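Local coordinates for protein type III effector HopU1 (Pseudomonas syringae pv. tomato, PDB 3U0J) that probably transfers ADP-ribose from NAD+ to arginine side chains of target proteins, acting as a type III effector against plant immunity, at residues D70-D74 against K75-A79. Residues are numbered along the deposited sequence; the frame is centred on the assembly and turned at random.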
loop_
_atom_site.group_PDB
_atom_site.type_symbol
_atom_site.label_atom_id
_atom_site.label_comp_id
_atom_site.label_asym_id
_atom_site.label_seq_id
_atom_site.Cartn_x
_atom_site.Cartn_y
_atom_site.Cartn_z
ATOM N N ASP A 70 9.081 -16.478 -10.307
ATOM C CA ASP A 70 8.663 -17.770 -10.762
ATOM C C ASP A 70 7.174 -17.990 -10.471
ATOM O O ASP A 70 6.402 -18.352 -11.348
ATOM C CB ASP A 70 9.525 -18.830 -10.118
ATOM C CG ASP A 70 9.365 -20.147 -10.783
ATOM O OD1 ASP A 70 9.633 -20.193 -12.013
ATOM O OD2 ASP A 70 8.951 -21.116 -10.095
ATOM N N LYS A 71 6.757 -17.742 -9.242
ATOM C CA LYS A 71 5.370 -17.981 -8.913
ATOM C C LYS A 71 4.483 -17.031 -9.720
ATOM O O LYS A 71 3.362 -17.382 -10.087
ATOM C CB LYS A 71 5.128 -17.877 -7.398
ATOM C CG LYS A 71 4.351 -16.667 -6.903
ATOM C CD LYS A 71 3.890 -16.884 -5.468
ATOM C CE LYS A 71 2.603 -16.131 -5.151
ATOM N NZ LYS A 71 1.568 -17.031 -4.533
ATOM N N PHE A 72 4.998 -15.845 -10.033
ATOM C CA PHE A 72 4.186 -14.847 -10.726
ATOM C C PHE A 72 4.314 -14.852 -12.251
ATOM O O PHE A 72 3.712 -14.027 -12.935
ATOM C CB PHE A 72 4.408 -13.454 -10.132
ATOM C CG PHE A 72 3.749 -13.265 -8.783
ATOM C CD1 PHE A 72 4.494 -12.871 -7.666
ATOM C CD2 PHE A 72 2.395 -13.512 -8.621
ATOM C CE1 PHE A 72 3.904 -12.711 -6.427
ATOM C CE2 PHE A 72 1.803 -13.349 -7.387
ATOM C CZ PHE A 72 2.564 -12.946 -6.282
ATOM N N SER A 73 5.087 -15.795 -12.779
ATOM C CA SER A 73 5.221 -15.956 -14.219
ATOM C C SER A 73 4.556 -17.270 -14.566
ATOM O O SER A 73 4.210 -17.519 -15.713
ATOM C CB SER A 73 6.695 -15.960 -14.643
ATOM O OG SER A 73 7.377 -17.109 -14.171
ATOM N N ASP A 74 4.376 -18.099 -13.540
ATOM C CA ASP A 74 3.691 -19.379 -13.648
ATOM C C ASP A 74 2.448 -19.223 -14.500
ATOM O O ASP A 74 1.590 -18.402 -14.216
ATOM C CB ASP A 74 3.322 -19.892 -12.250
ATOM C CG ASP A 74 2.881 -21.363 -12.239
ATOM O OD1 ASP A 74 2.089 -21.780 -13.119
ATOM O OD2 ASP A 74 3.306 -22.094 -11.309
ATOM N N LYS A 75 2.375 -20.030 -15.548
ATOM C CA LYS A 75 1.307 -19.982 -16.526
ATOM C C LYS A 75 -0.094 -20.133 -15.909
ATOM O O LYS A 75 -1.065 -19.548 -16.422
ATOM C CB LYS A 75 1.606 -21.005 -17.629
ATOM C CG LYS A 75 0.444 -21.779 -18.181
ATOM C CD LYS A 75 0.295 -23.144 -17.498
ATOM C CE LYS A 75 -1.033 -23.815 -17.917
ATOM N NZ LYS A 75 -1.188 -25.253 -17.484
ATOM N N HIS A 76 -0.191 -20.871 -14.798
ATOM C CA HIS A 76 -1.462 -21.034 -14.060
ATOM C C HIS A 76 -1.918 -19.779 -13.326
ATOM O O HIS A 76 -3.087 -19.665 -12.980
ATOM C CB HIS A 76 -1.393 -22.184 -13.031
ATOM C CG HIS A 76 -0.946 -23.492 -13.608
ATOM N ND1 HIS A 76 0.373 -23.907 -13.584
ATOM C CD2 HIS A 76 -1.637 -24.473 -14.238
ATOM C CE1 HIS A 76 0.475 -25.087 -14.170
ATOM N NE2 HIS A 76 -0.730 -25.453 -14.578
ATOM N N PHE A 77 -1.003 -18.850 -13.060
ATOM C CA PHE A 77 -1.358 -17.692 -12.259
ATOM C C PHE A 77 -2.370 -16.791 -12.953
ATOM O O PHE A 77 -3.380 -16.426 -12.373
ATOM C CB PHE A 77 -0.133 -16.883 -11.850
ATOM C CG PHE A 77 -0.473 -15.698 -10.994
ATOM C CD1 PHE A 77 -0.883 -15.874 -9.682
ATOM C CD2 PHE A 77 -0.420 -14.405 -11.515
ATOM C CE1 PHE A 77 -1.217 -14.785 -8.891
ATOM C CE2 PHE A 77 -0.757 -13.303 -10.730
ATOM C CZ PHE A 77 -1.155 -13.497 -9.414
ATOM N N ARG A 78 -2.097 -16.440 -14.197
ATOM C CA ARG A 78 -3.011 -15.594 -14.948
ATOM C C ARG A 78 -4.264 -16.356 -15.402
ATOM O O ARG A 78 -5.274 -15.761 -15.799
ATOM C CB ARG A 78 -2.271 -14.931 -16.124
ATOM C CG ARG A 78 -1.502 -13.670 -15.695
ATOM C CD ARG A 78 -0.310 -13.292 -16.586
ATOM N NE ARG A 78 0.558 -12.358 -15.881
ATOM C CZ ARG A 78 1.343 -12.721 -14.868
ATOM N NH1 ARG A 78 1.352 -13.987 -14.485
ATOM N NH2 ARG A 78 2.116 -11.838 -14.236
ATOM N N ALA A 79 -4.201 -17.680 -15.339
ATOM C CA ALA A 79 -5.375 -18.492 -15.634
ATOM C C ALA A 79 -6.352 -18.515 -14.443
ATOM O O ALA A 79 -7.559 -18.640 -14.627
ATOM C CB ALA A 79 -4.964 -19.892 -16.023
HETATM O O HOH W 1 0.268 -16.469 -15.665
#
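His76 and Asp74 meet at an N-cap, where a short linker joins helix 65-71 to helix 75-80. Lys75, first after the cap, lays its CD methylene over the face of the His76 imidazole. Aspartate suits the cap because its short side chain can reach forward to an amide of the helix's first turn: with CG anti to the backbone N (chi1 -167°), Asp74 OD1 accepts from His76 N at 3.0 Å on its anti side. The syn lone pair of the same oxygen takes His76 ND1 at 2.8 Å, and the two bonds help fix the imidazole's rotation.

Phe77 follows, its N bonded to Asp74 O at 2.9 Å and its CB pointing toward the linker. There the edge of Phe72 meets its face in a T-shaped pair, ring centres 5.0 Å apart and planes at 80°. Two flat, apolar residues fit the buried side of the turn, and both rest on Cys92 of helix 89-99.

Arg78 is long enough to return to the linker: its chain, extended from CG to NE, brings NH1 within 2.8 Å of Phe72 O, to which NH2 adds a weak bond; the stronger partner of NH2 is Val87 O. A water accepts from Arg78 N and NH1 and donates to Asp74 O at 2.8 Å.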